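Side-chain contacts in FACT complex subunit SPT16 (Ashbya gossypii, PDB 6A8M), which probably acts as a histone chaperone within the FACT complex, reorganising nucleosomes for transcription, replication and repair, this chain being its N-terminal, peptidase-like part: residues Asn433-Ser437 / Arg438-Ser442; Asp309-Asp312 / Glu313-Asp316; Leu324-Glu327 / Ile328-Leu332. One frame throughout, in Å; residues are numbered along the deposited sequence.

Contact 1: Asn433-Ser437 / Arg438-Ser442; sequences NYTKS and RSQIS
Thr435 OG1 donates to Gln440 OE1 at 2.9 Å, coming from above the amide plane (65° out of it). The same hydroxyl accepts from the backbone two residues on, with Ser437 N 3.1 Å from Thr435 OG1, which makes an ST turn. Placing OG1 anti to the backbone N of Thr435 (chi1 -179°) swings it to the carbonyl side, where Ser437 N lies. The methyl CG2 goes the other way, packing on one face of the Tyr434 ring toward its rim and near Gln440 CB. Next along the chain, Ser437 O accepts from Gln440 N at 2.9 Å and, more weakly, from Ile441 N, while Ile441 CG1 lies 3.4 Å from Ser437 O. A water joins Tyr434 OH to Gln440 O. At the far end, Ser442 OG (2.7 Å) and Ile441 N reach Arg438 O from opposite faces of its plane. Farther out, Arg304 binds the carbonyls of Tyr434 and Thr435, and Arg438 forms a salt bridge with Asp319. With its proton committed to Gln440 and an N-H received from Ser437, the Thr435 hydroxyl is probably restrained in its rotation and ties the incoming loop to the short helix 438-441.

Contact 2: Asp309-Asp312 / Glu313-Asp316; sequences DPSD and EMTD
Ser311, the N-cap residue, turns its hydroxyl to Met314 N, OG 3.2 Å from that nitrogen along a fairly straight bond of 160°. Its chi1 of 74° places OG between the backbone N and the carbonyl carbon, and this brings the oxygen round to face Met314 N; the same atom is hydrogen-bonded to Asp406. In return Met314, extended beyond CG, lays its sulfur back over the cap, and Ser311 N gives SD a weak bond at 3.6 Å. Were Ser311 replaced by an alanine, Met314 N would probably lose its capping acceptor and Asp406 its hydroxyl partner. Pro310 and Thr315 cross at about a right angle, and their contact is tight, 3.5 Å from Pro310 CG to Thr315 CG2. Thr315 puts CG2 beside its backbone N (OG1 at chi1 69°); this sets the methyl against Pro310 CG and leaves OG1 to accept from a water that also donates to Asp312 OD1. Thr315 N bonds to Ser311 O at 3.0 Å, and Asp316 N to Asp312 O at 2.9 Å. Glu313 leads away to Ser407. Ser311 and Met314 thus form a capping box where strand 298-308 gives way to helix 312-332 in the M24-type domain.

Contact 3: Leu324-Glu327 / Ile328-Leu332; sequences LQEE and IINNL
Between Leu324 and Leu332 the backbone runs as a regular helix, with Ile328 N on Leu324 O, Ile329 N on Gln325 O and Asn330 N on Glu326 O, until it widens into a pi-type turn in which Leu332 N reaches Glu327 O at 3.1 Å, in the carbonyl plane, and Asn331 N binds that oxygen only weakly. Glu327 and Asn331 lie side by side, pointing the same way. Glu327 CG stands anti to its backbone N (chi1 163°) and the chain bends at chi2 (70°), which turns the carboxylate forward along the helix to take Asn331 ND2 at 2.9 Å from Glu327 OE2. Glu327 OE2 lies almost in the amide plane of Asn331, whereas ND2 comes to OE2 from above the carboxylate plane, the two groups being turned 52° apart. Leu332 crosses Glu327 at a slant, its CG 3.9 Å from Glu327 OE2. This helix covers the antiparallel sheet of the M24-type domain, whose family has the pita-bread fold: Leu324 and Ile328 pack on strand 394-405 and on helix 339-353, while Ile329 faces Val421 and Val430. Leu324 CG and Ile328 CD1 touch at 4.2 Å. Gln325 runs alongside Ile329, its CD 3.6 Å from Ile329 CD1, and its buried amide is satisfied beyond the helix, NE2 by Asp419 and OE1 by Lys436. Glu326 and Asn330 cross on the exposed face with the carboxylate and amide moderately twisted against each other; the 2.4 Å modelled between Glu326 OE2 and Asn330 ND2 is too short to be trusted in detail.

Along the chain contact 2 comes first, then contact 3, then contact 1. Contacts 2 and 3 share helix 312-332, the former at its start and the latter at its end, with centres about 23 Å apart and nearest atoms about 9 Å apart. Contact 1, near the C-terminal end of the modelled chain, returns to the flank of that helix: its centre lies about 15 Å from that of contact 2 and about 18 Å from that of contact 3. Arg438 packs on Thr315, and Lys436 NZ is probably hydrogen-bonded to Gln325 OE1. The C-terminal segment therefore runs against the helix and, within the peptidase-like domain, links it to strand 298-308, beside which strand 442-443 runs parallel.

Contact 1: Asn433-Ser437 / Arg438-Ser442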
ATOM      1  N   ASN A 433       6.482   1.231  16.344  1.00 15.48           N
ATOM      2  CA  ASN A 433       6.628   1.346  17.787  1.00 17.89           C
ATOM      3  C   ASN A 433       7.212   2.684  18.216  1.00 17.92           C
ATOM      4  O   ASN A 433       7.509   2.861  19.399  1.00 19.81           O
ATOM      5  CB  ASN A 433       7.471   0.180  18.322  1.00 21.35           C
ATOM      6  CG  ASN A 433       6.869  -1.173  17.955  1.00 28.35           C
ATOM      7  OD1 ASN A 433       7.523  -2.031  17.341  1.00 31.45           O
ATOM      8  ND2 ASN A 433       5.599  -1.360  18.312  1.00 28.66           N
ATOM      9  N   TYR A 434       7.323   3.655  17.308  1.00 15.25           N
ATOM     10  CA  TYR A 434       7.710   4.996  17.726  1.00 15.52           C
ATOM     11  C   TYR A 434       6.707   5.516  18.753  1.00 17.28           C
ATOM     12  O   TYR A 434       5.503   5.263  18.651  1.00 16.45           O
ATOM     13  CB  TYR A 434       7.805   5.943  16.522  1.00 15.98           C
ATOM     14  CG  TYR A 434       8.247   7.321  16.937  1.00 15.62           C
ATOM     15  CD1 TYR A 434       9.579   7.565  17.301  1.00 17.85           C
ATOM     16  CD2 TYR A 434       7.340   8.362  17.031  1.00 15.75           C
ATOM     17  CE1 TYR A 434       9.982   8.833  17.717  1.00 21.13           C
ATOM     18  CE2 TYR A 434       7.736   9.617  17.447  1.00 17.66           C
ATOM     19  CZ  TYR A 434       9.049   9.850  17.791  1.00 20.57           C
ATOM     20  OH  TYR A 434       9.434  11.107  18.217  1.00 22.92           O
ATOM     21  N   THR A 435       7.212   6.215  19.772  1.00 17.44           N
ATOM     22  CA  THR A 435       6.362   6.619  20.887  1.00 15.56           C
ATOM     23  C   THR A 435       5.148   7.433  20.433  1.00 15.00           C
ATOM     24  O   THR A 435       5.181   8.182  19.448  1.00 15.76           O
ATOM     25  CB  THR A 435       7.165   7.428  21.929  1.00 15.93           C
ATOM     26  OG1 THR A 435       6.300   7.783  23.015  1.00 16.86           O
ATOM     27  CG2 THR A 435       7.700   8.717  21.307  1.00 17.38           C
ATOM     28  N   LYS A 436       4.053   7.260  21.171  1.00 15.11           N
ATOM     29  CA  LYS A 436       2.896   8.134  21.074  1.00 13.19           C
ATOM     30  C   LYS A 436       2.443   8.563  22.460  1.00 13.39           C
ATOM     31  O   LYS A 436       1.346   9.104  22.601  1.00 16.72           O
ATOM     32  CB  LYS A 436       1.747   7.452  20.334  1.00 13.22           C
ATOM     33  CG  LYS A 436       1.434   6.041  20.870  1.00 16.27           C
ATOM     34  CD  LYS A 436       0.735   5.226  19.790  1.00 17.41           C
ATOM     35  CE  LYS A 436       0.370   3.831  20.271  1.00 19.76           C
ATOM     36  NZ  LYS A 436       0.035   2.944  19.105  1.00 19.45           N
ATOM     37  N   SER A 437       3.257   8.328  23.482  1.00 14.73           N
ATOM     38  CA  SER A 437       2.894   8.759  24.823  1.00 16.58           C
ATOM     39  C   SER A 437       2.849  10.273  24.845  1.00 16.45           C
ATOM     40  O   SER A 437       3.746  10.924  24.309  1.00 17.47           O
ATOM     41  CB  SER A 437       3.912   8.239  25.828  1.00 23.44           C
ATOM     42  OG  SER A 437       3.855   6.820  25.858  1.00 29.22           O
ATOM     43  N   ARG A 438       1.795  10.836  25.446  1.00 16.54           N
ATOM     44  CA  ARG A 438       1.635  12.291  25.421  1.00 14.90           C
ATOM     45  C   ARG A 438       2.860  12.997  25.993  1.00 17.26           C
ATOM     46  O   ARG A 438       3.319  14.004  25.443  1.00 20.27           O
ATOM     47  CB  ARG A 438       0.373  12.702  26.191  1.00 17.97           C
ATOM     48  CG  ARG A 438       0.152  14.221  26.166  1.00 18.62           C
ATOM     49  CD  ARG A 438      -1.301  14.637  26.426  1.00 20.42           C
ATOM     50  NE  ARG A 438      -1.839  14.121  27.692  1.00 23.06           N
ATOM     51  CZ  ARG A 438      -1.625  14.685  28.880  1.00 25.61           C
ATOM     52  NH1 ARG A 438      -0.865  15.770  28.988  1.00 23.75           N
ATOM     53  NH2 ARG A 438      -2.172  14.161  29.972  1.00 28.28           N
ATOM     54  N   SER A 439       3.439  12.449  27.061  1.00 17.79           N
ATOM     55  CA  SER A 439       4.595  13.075  27.687  1.00 18.13           C
ATOM     56  C   SER A 439       5.789  13.172  26.750  1.00 19.20           C
ATOM     57  O   SER A 439       6.702  13.962  27.020  1.00 22.83           O
ATOM     58  CB  SER A 439       4.995  12.296  28.938  1.00 22.46           C
ATOM     59  OG  SER A 439       5.309  10.954  28.596  1.00 24.84           O
ATOM     60  N   GLN A 440       5.822  12.369  25.682  1.00 16.90           N
ATOM     61  CA  GLN A 440       6.959  12.325  24.772  1.00 18.03           C
ATOM     62  C   GLN A 440       6.688  12.959  23.424  1.00 19.29           C
ATOM     63  O   GLN A 440       7.622  13.068  22.617  1.00 19.33           O
ATOM     64  CB  GLN A 440       7.422  10.882  24.542  1.00 18.21           C
ATOM     65  CG  GLN A 440       8.078  10.277  25.774  1.00 18.18           C
ATOM     66  CD  GLN A 440       8.494   8.860  25.547  1.00 24.41           C
ATOM     67  OE1 GLN A 440       7.657   7.955  25.520  1.00 28.14           O
ATOM     68  NE2 GLN A 440       9.785   8.649  25.350  1.00 25.88           N
ATOM     69  N   ILE A 441       5.443  13.341  23.141  1.00 16.97           N
ATOM     70  CA  ILE A 441       5.125  14.100  21.936  1.00 15.53           C
ATOM     71  C   ILE A 441       4.725  15.534  22.276  1.00 18.47           C
ATOM     72  O   ILE A 441       4.302  16.295  21.390  1.00 17.69           O
ATOM     73  CB  ILE A 441       4.067  13.382  21.064  1.00 14.73           C
ATOM     74  CG1 ILE A 441       2.742  13.046  21.785  1.00 13.74           C
ATOM     75  CG2 ILE A 441       4.649  12.056  20.574  1.00 14.15           C
ATOM     76  CD1 ILE A 441       1.810  14.192  22.078  1.00 14.69           C
ATOM     77  N   SER A 442       4.884  15.929  23.535  1.00 19.68           N
ATOM     78  CA  SER A 442       4.553  17.261  24.016  1.00 21.13           C
ATOM     79  C   SER A 442       5.832  18.035  24.284  1.00 24.31           C
ATOM     80  O   SER A 442       6.754  17.518  24.919  1.00 23.61           O
ATOM     81  CB  SER A 442       3.723  17.202  25.299  1.00 20.06           C
ATOM     82  OG  SER A 442       2.483  16.568  25.047  1.00 19.27           O
TER
HETATM   83  O   HOH W   1       8.420  13.081  19.752  1.00 24.64           O

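Contact 2: Asp309-Asp312 / Glu313-Asp316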
ATOM      1  N   ASP A 309       2.912  23.444  23.869  1.00 19.87           N
ATOM      2  CA  ASP A 309       2.176  24.208  24.866  1.00 20.17           C
ATOM      3  C   ASP A 309       0.665  24.005  24.705  1.00 20.47           C
ATOM      4  O   ASP A 309      -0.090  24.977  24.614  1.00 19.97           O
ATOM      5  CB  ASP A 309       2.532  25.685  24.767  1.00 25.31           C
ATOM      6  CG  ASP A 309       3.958  25.965  25.192  1.00 30.99           C
ATOM      7  OD1 ASP A 309       4.345  25.475  26.266  1.00 31.75           O
ATOM      8  OD2 ASP A 309       4.689  26.669  24.463  1.00 33.84           O
ATOM      9  N   PRO A 310       0.204  22.760  24.648  1.00 19.54           N
ATOM     10  CA  PRO A 310      -1.209  22.504  24.339  1.00 18.53           C
ATOM     11  C   PRO A 310      -2.150  23.018  25.422  1.00 20.35           C
ATOM     12  O   PRO A 310      -1.808  23.060  26.606  1.00 20.36           O
ATOM     13  CB  PRO A 310      -1.270  20.975  24.260  1.00 16.43           C
ATOM     14  CG  PRO A 310      -0.201  20.543  25.218  1.00 16.34           C
ATOM     15  CD  PRO A 310       0.921  21.514  24.978  1.00 18.69           C
ATOM     16  N   SER A 311      -3.363  23.379  25.003  1.00 19.44           N
ATOM     17  CA  SER A 311      -4.424  23.669  25.963  1.00 18.80           C
ATOM     18  C   SER A 311      -4.926  22.386  26.626  1.00 19.43           C
ATOM     19  O   SER A 311      -4.668  21.275  26.162  1.00 18.66           O
ATOM     20  CB  SER A 311      -5.599  24.337  25.274  1.00 20.86           C
ATOM     21  OG  SER A 311      -6.285  23.353  24.520  1.00 21.02           O
ATOM     22  N   ASP A 312      -5.685  22.550  27.722  1.00 22.57           N
ATOM     23  CA  ASP A 312      -6.225  21.382  28.417  1.00 21.29           C
ATOM     24  C   ASP A 312      -7.172  20.591  27.526  1.00 21.56           C
ATOM     25  O   ASP A 312      -7.221  19.356  27.604  1.00 22.19           O
ATOM     26  CB  ASP A 312      -6.951  21.792  29.702  1.00 23.26           C
ATOM     27  CG  ASP A 312      -6.011  22.302  30.774  1.00 29.37           C
ATOM     28  OD1 ASP A 312      -4.809  21.948  30.743  1.00 31.51           O
ATOM     29  OD2 ASP A 312      -6.486  23.042  31.663  1.00 32.76           O
ATOM     30  N   GLU A 313      -7.954  21.274  26.681  1.00 21.78           N
ATOM     31  CA  GLU A 313      -8.828  20.510  25.796  1.00 21.19           C
ATOM     32  C   GLU A 313      -8.021  19.712  24.778  1.00 20.47           C
ATOM     33  O   GLU A 313      -8.403  18.587  24.427  1.00 20.39           O
ATOM     34  CB  GLU A 313      -9.830  21.437  25.104  1.00 22.82           C
ATOM     35  CG  GLU A 313     -10.867  22.003  26.071  1.00 25.46           C
ATOM     36  CD  GLU A 313     -11.743  23.067  25.455  1.00 28.60           C
ATOM     37  OE1 GLU A 313     -11.645  23.279  24.225  1.00 26.62           O
ATOM     38  OE2 GLU A 313     -12.527  23.691  26.213  1.00 30.81           O
ATOM     39  N   MET A 314      -6.892  20.256  24.316  1.00 19.26           N
ATOM     40  CA  MET A 314      -6.055  19.504  23.390  1.00 17.81           C
ATOM     41  C   MET A 314      -5.483  18.258  24.047  1.00 18.46           C
ATOM     42  O   MET A 314      -5.498  17.174  23.447  1.00 16.27           O
ATOM     43  CB  MET A 314      -4.929  20.383  22.856  1.00 17.23           C
ATOM     44  CG  MET A 314      -5.406  21.498  21.984  1.00 19.10           C
ATOM     45  SD  MET A 314      -4.058  22.605  21.583  1.00 19.14           S
ATOM     46  CE  MET A 314      -4.984  23.999  20.958  1.00 21.70           C
ATOM     47  N   THR A 315      -4.994  18.375  25.286  1.00 16.39           N
ATOM     48  CA  THR A 315      -4.395  17.201  25.926  1.00 17.03           C
ATOM     49  C   THR A 315      -5.457  16.173  26.272  1.00 14.98           C
ATOM     50  O   THR A 315      -5.230  14.975  26.130  1.00 14.72           O
ATOM     51  CB  THR A 315      -3.601  17.581  27.180  1.00 19.28           C
ATOM     52  OG1 THR A 315      -4.483  18.023  28.230  1.00 21.94           O
ATOM     53  CG2 THR A 315      -2.582  18.639  26.845  1.00 18.36           C
ATOM     54  N   ASP A 316      -6.633  16.628  26.697  1.00 16.39           N
ATOM     55  CA  ASP A 316      -7.706  15.688  27.009  1.00 18.24           C
ATOM     56  C   ASP A 316      -8.130  14.924  25.757  1.00 17.76           C
ATOM     57  O   ASP A 316      -8.351  13.707  25.798  1.00 18.73           O
ATOM     58  CB  ASP A 316      -8.890  16.439  27.622  1.00 22.71           C
ATOM     59  CG  ASP A 316      -8.611  16.944  29.037  1.00 28.91           C
ATOM     60  OD1 ASP A 316      -7.574  16.568  29.622  1.00 29.97           O
ATOM     61  OD2 ASP A 316      -9.448  17.718  29.567  1.00 30.15           O
TER
HETATM   62  O   HOH W   2      -3.257  19.677  29.968  1.00 35.24           O

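Contact 3: Leu324-Glu327 / Ile328-Leu332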
ATOM      1  N   LEU A 324      -9.004   5.597  21.951  1.00 16.23           N
ATOM      2  CA  LEU A 324      -9.794   5.156  20.804  1.00 15.32           C
ATOM      3  C   LEU A 324      -8.991   4.223  19.906  1.00 16.85           C
ATOM      4  O   LEU A 324      -9.499   3.188  19.449  1.00 15.25           O
ATOM      5  CB  LEU A 324     -10.284   6.376  20.017  1.00 14.40           C
ATOM      6  CG  LEU A 324     -10.957   6.065  18.675  1.00 13.75           C
ATOM      7  CD1 LEU A 324     -12.252   5.282  18.957  1.00 14.57           C
ATOM      8  CD2 LEU A 324     -11.278   7.342  17.924  1.00 14.01           C
ATOM      9  N   GLN A 325      -7.740   4.584  19.616  1.00 16.58           N
ATOM     10  CA  GLN A 325      -6.910   3.697  18.806  1.00 17.88           C
ATOM     11  C   GLN A 325      -6.758   2.344  19.482  1.00 18.37           C
ATOM     12  O   GLN A 325      -6.847   1.297  18.830  1.00 16.38           O
ATOM     13  CB  GLN A 325      -5.531   4.320  18.556  1.00 19.91           C
ATOM     14  CG  GLN A 325      -4.759   3.531  17.483  1.00 19.43           C
ATOM     15  CD  GLN A 325      -3.260   3.741  17.514  1.00 20.21           C
ATOM     16  OE1 GLN A 325      -2.623   3.665  18.575  1.00 23.76           O
ATOM     17  NE2 GLN A 325      -2.679   3.971  16.341  1.00 16.72           N
ATOM     18  N   GLU A 326      -6.544   2.352  20.794  1.00 19.00           N
ATOM     19  CA  GLU A 326      -6.425   1.103  21.535  1.00 21.27           C
ATOM     20  C   GLU A 326      -7.700   0.273  21.425  1.00 20.99           C
ATOM     21  O   GLU A 326      -7.638  -0.948  21.237  1.00 20.21           O
ATOM     22  CB  GLU A 326      -6.090   1.405  22.998  1.00 26.97           C
ATOM     23  CG  GLU A 326      -6.060   0.179  23.899  1.00 34.22           C
ATOM     24  CD  GLU A 326      -4.897  -0.750  23.596  1.00 40.10           C
ATOM     25  OE1 GLU A 326      -3.837  -0.265  23.153  1.00 40.85           O
ATOM     26  OE2 GLU A 326      -5.049  -1.973  23.799  1.00 42.44           O
ATOM     27  N   GLU A 327      -8.864   0.923  21.535  1.00 16.93           N
ATOM     28  CA  GLU A 327     -10.132   0.216  21.367  1.00 16.25           C
ATOM     29  C   GLU A 327     -10.216  -0.433  19.992  1.00 17.18           C
ATOM     30  O   GLU A 327     -10.655  -1.580  19.864  1.00 17.39           O
ATOM     31  CB  GLU A 327     -11.292   1.192  21.594  1.00 16.02           C
ATOM     32  CG  GLU A 327     -12.671   0.739  21.073  1.00 19.26           C
ATOM     33  CD  GLU A 327     -13.302  -0.407  21.855  1.00 23.07           C
ATOM     34  OE1 GLU A 327     -12.737  -0.827  22.883  1.00 21.54           O
ATOM     35  OE2 GLU A 327     -14.384  -0.893  21.445  1.00 23.20           O
ATOM     36  N   ILE A 328      -9.800   0.285  18.949  1.00 16.60           N
ATOM     37  CA  ILE A 328      -9.821  -0.283  17.604  1.00 16.24           C
ATOM     38  C   ILE A 328      -8.842  -1.448  17.507  1.00 19.54           C
ATOM     39  O   ILE A 328      -9.205  -2.549  17.079  1.00 20.12           O
ATOM     40  CB  ILE A 328      -9.509   0.806  16.561  1.00 15.39           C
ATOM     41  CG1 ILE A 328     -10.613   1.841  16.555  1.00 14.51           C
ATOM     42  CG2 ILE A 328      -9.379   0.221  15.163  1.00 17.65           C
ATOM     43  CD1 ILE A 328     -10.231   3.057  15.772  1.00 14.39           C
ATOM     44  N   ILE A 329      -7.595  -1.233  17.934  1.00 18.80           N
ATOM     45  CA  ILE A 329      -6.553  -2.229  17.685  1.00 19.74           C
ATOM     46  C   ILE A 329      -6.799  -3.491  18.499  1.00 21.63           C
ATOM     47  O   ILE A 329      -6.720  -4.612  17.978  1.00 24.25           O
ATOM     48  CB  ILE A 329      -5.163  -1.640  17.974  1.00 19.00           C
ATOM     49  CG1 ILE A 329      -4.802  -0.596  16.909  1.00 17.89           C
ATOM     50  CG2 ILE A 329      -4.125  -2.777  18.076  1.00 20.60           C
ATOM     51  CD1 ILE A 329      -3.518   0.204  17.179  1.00 20.10           C
ATOM     52  N   ASN A 330      -7.109  -3.343  19.780  1.00 22.00           N
ATOM     53  CA  ASN A 330      -7.123  -4.500  20.656  1.00 24.79           C
ATOM     54  C   ASN A 330      -8.524  -4.991  20.999  1.00 25.08           C
ATOM     55  O   ASN A 330      -8.664  -6.037  21.647  1.00 25.56           O
ATOM     56  CB  ASN A 330      -6.292  -4.190  21.910  1.00 29.99           C
ATOM     57  CG  ASN A 330      -4.782  -4.259  21.617  1.00 34.47           C
ATOM     58  OD1 ASN A 330      -4.301  -5.252  21.063  1.00 37.52           O
ATOM     59  ND2 ASN A 330      -4.048  -3.199  21.938  1.00 35.06           N
ATOM     60  N   ASN A 331      -9.568  -4.312  20.528  1.00 20.35           N
ATOM     61  CA  ASN A 331     -10.913  -4.820  20.717  1.00 20.94           C
ATOM     62  C   ASN A 331     -11.671  -5.067  19.422  1.00 22.10           C
ATOM     63  O   ASN A 331     -12.322  -6.099  19.298  1.00 26.34           O
ATOM     64  CB  ASN A 331     -11.713  -3.863  21.597  1.00 24.84           C
ATOM     65  CG  ASN A 331     -12.970  -4.490  22.114  1.00 31.76           C
ATOM     66  OD1 ASN A 331     -12.969  -5.660  22.505  1.00 32.27           O
ATOM     67  ND2 ASN A 331     -14.062  -3.738  22.101  1.00 35.54           N
ATOM     68  N   LEU A 332     -11.612  -4.158  18.447  1.00 20.10           N
ATOM     69  CA  LEU A 332     -12.475  -4.283  17.271  1.00 17.67           C
ATOM     70  C   LEU A 332     -11.825  -5.025  16.113  1.00 19.21           C
ATOM     71  O   LEU A 332     -12.536  -5.581  15.267  1.00 20.57           O
ATOM     72  CB  LEU A 332     -12.908  -2.890  16.802  1.00 16.20           C
ATOM     73  CG  LEU A 332     -13.709  -2.118  17.844  1.00 17.62           C
ATOM     74  CD1 LEU A 332     -13.880  -0.673  17.433  1.00 17.89           C
ATOM     75  CD2 LEU A 332     -15.066  -2.780  18.054  1.00 17.08           C
TER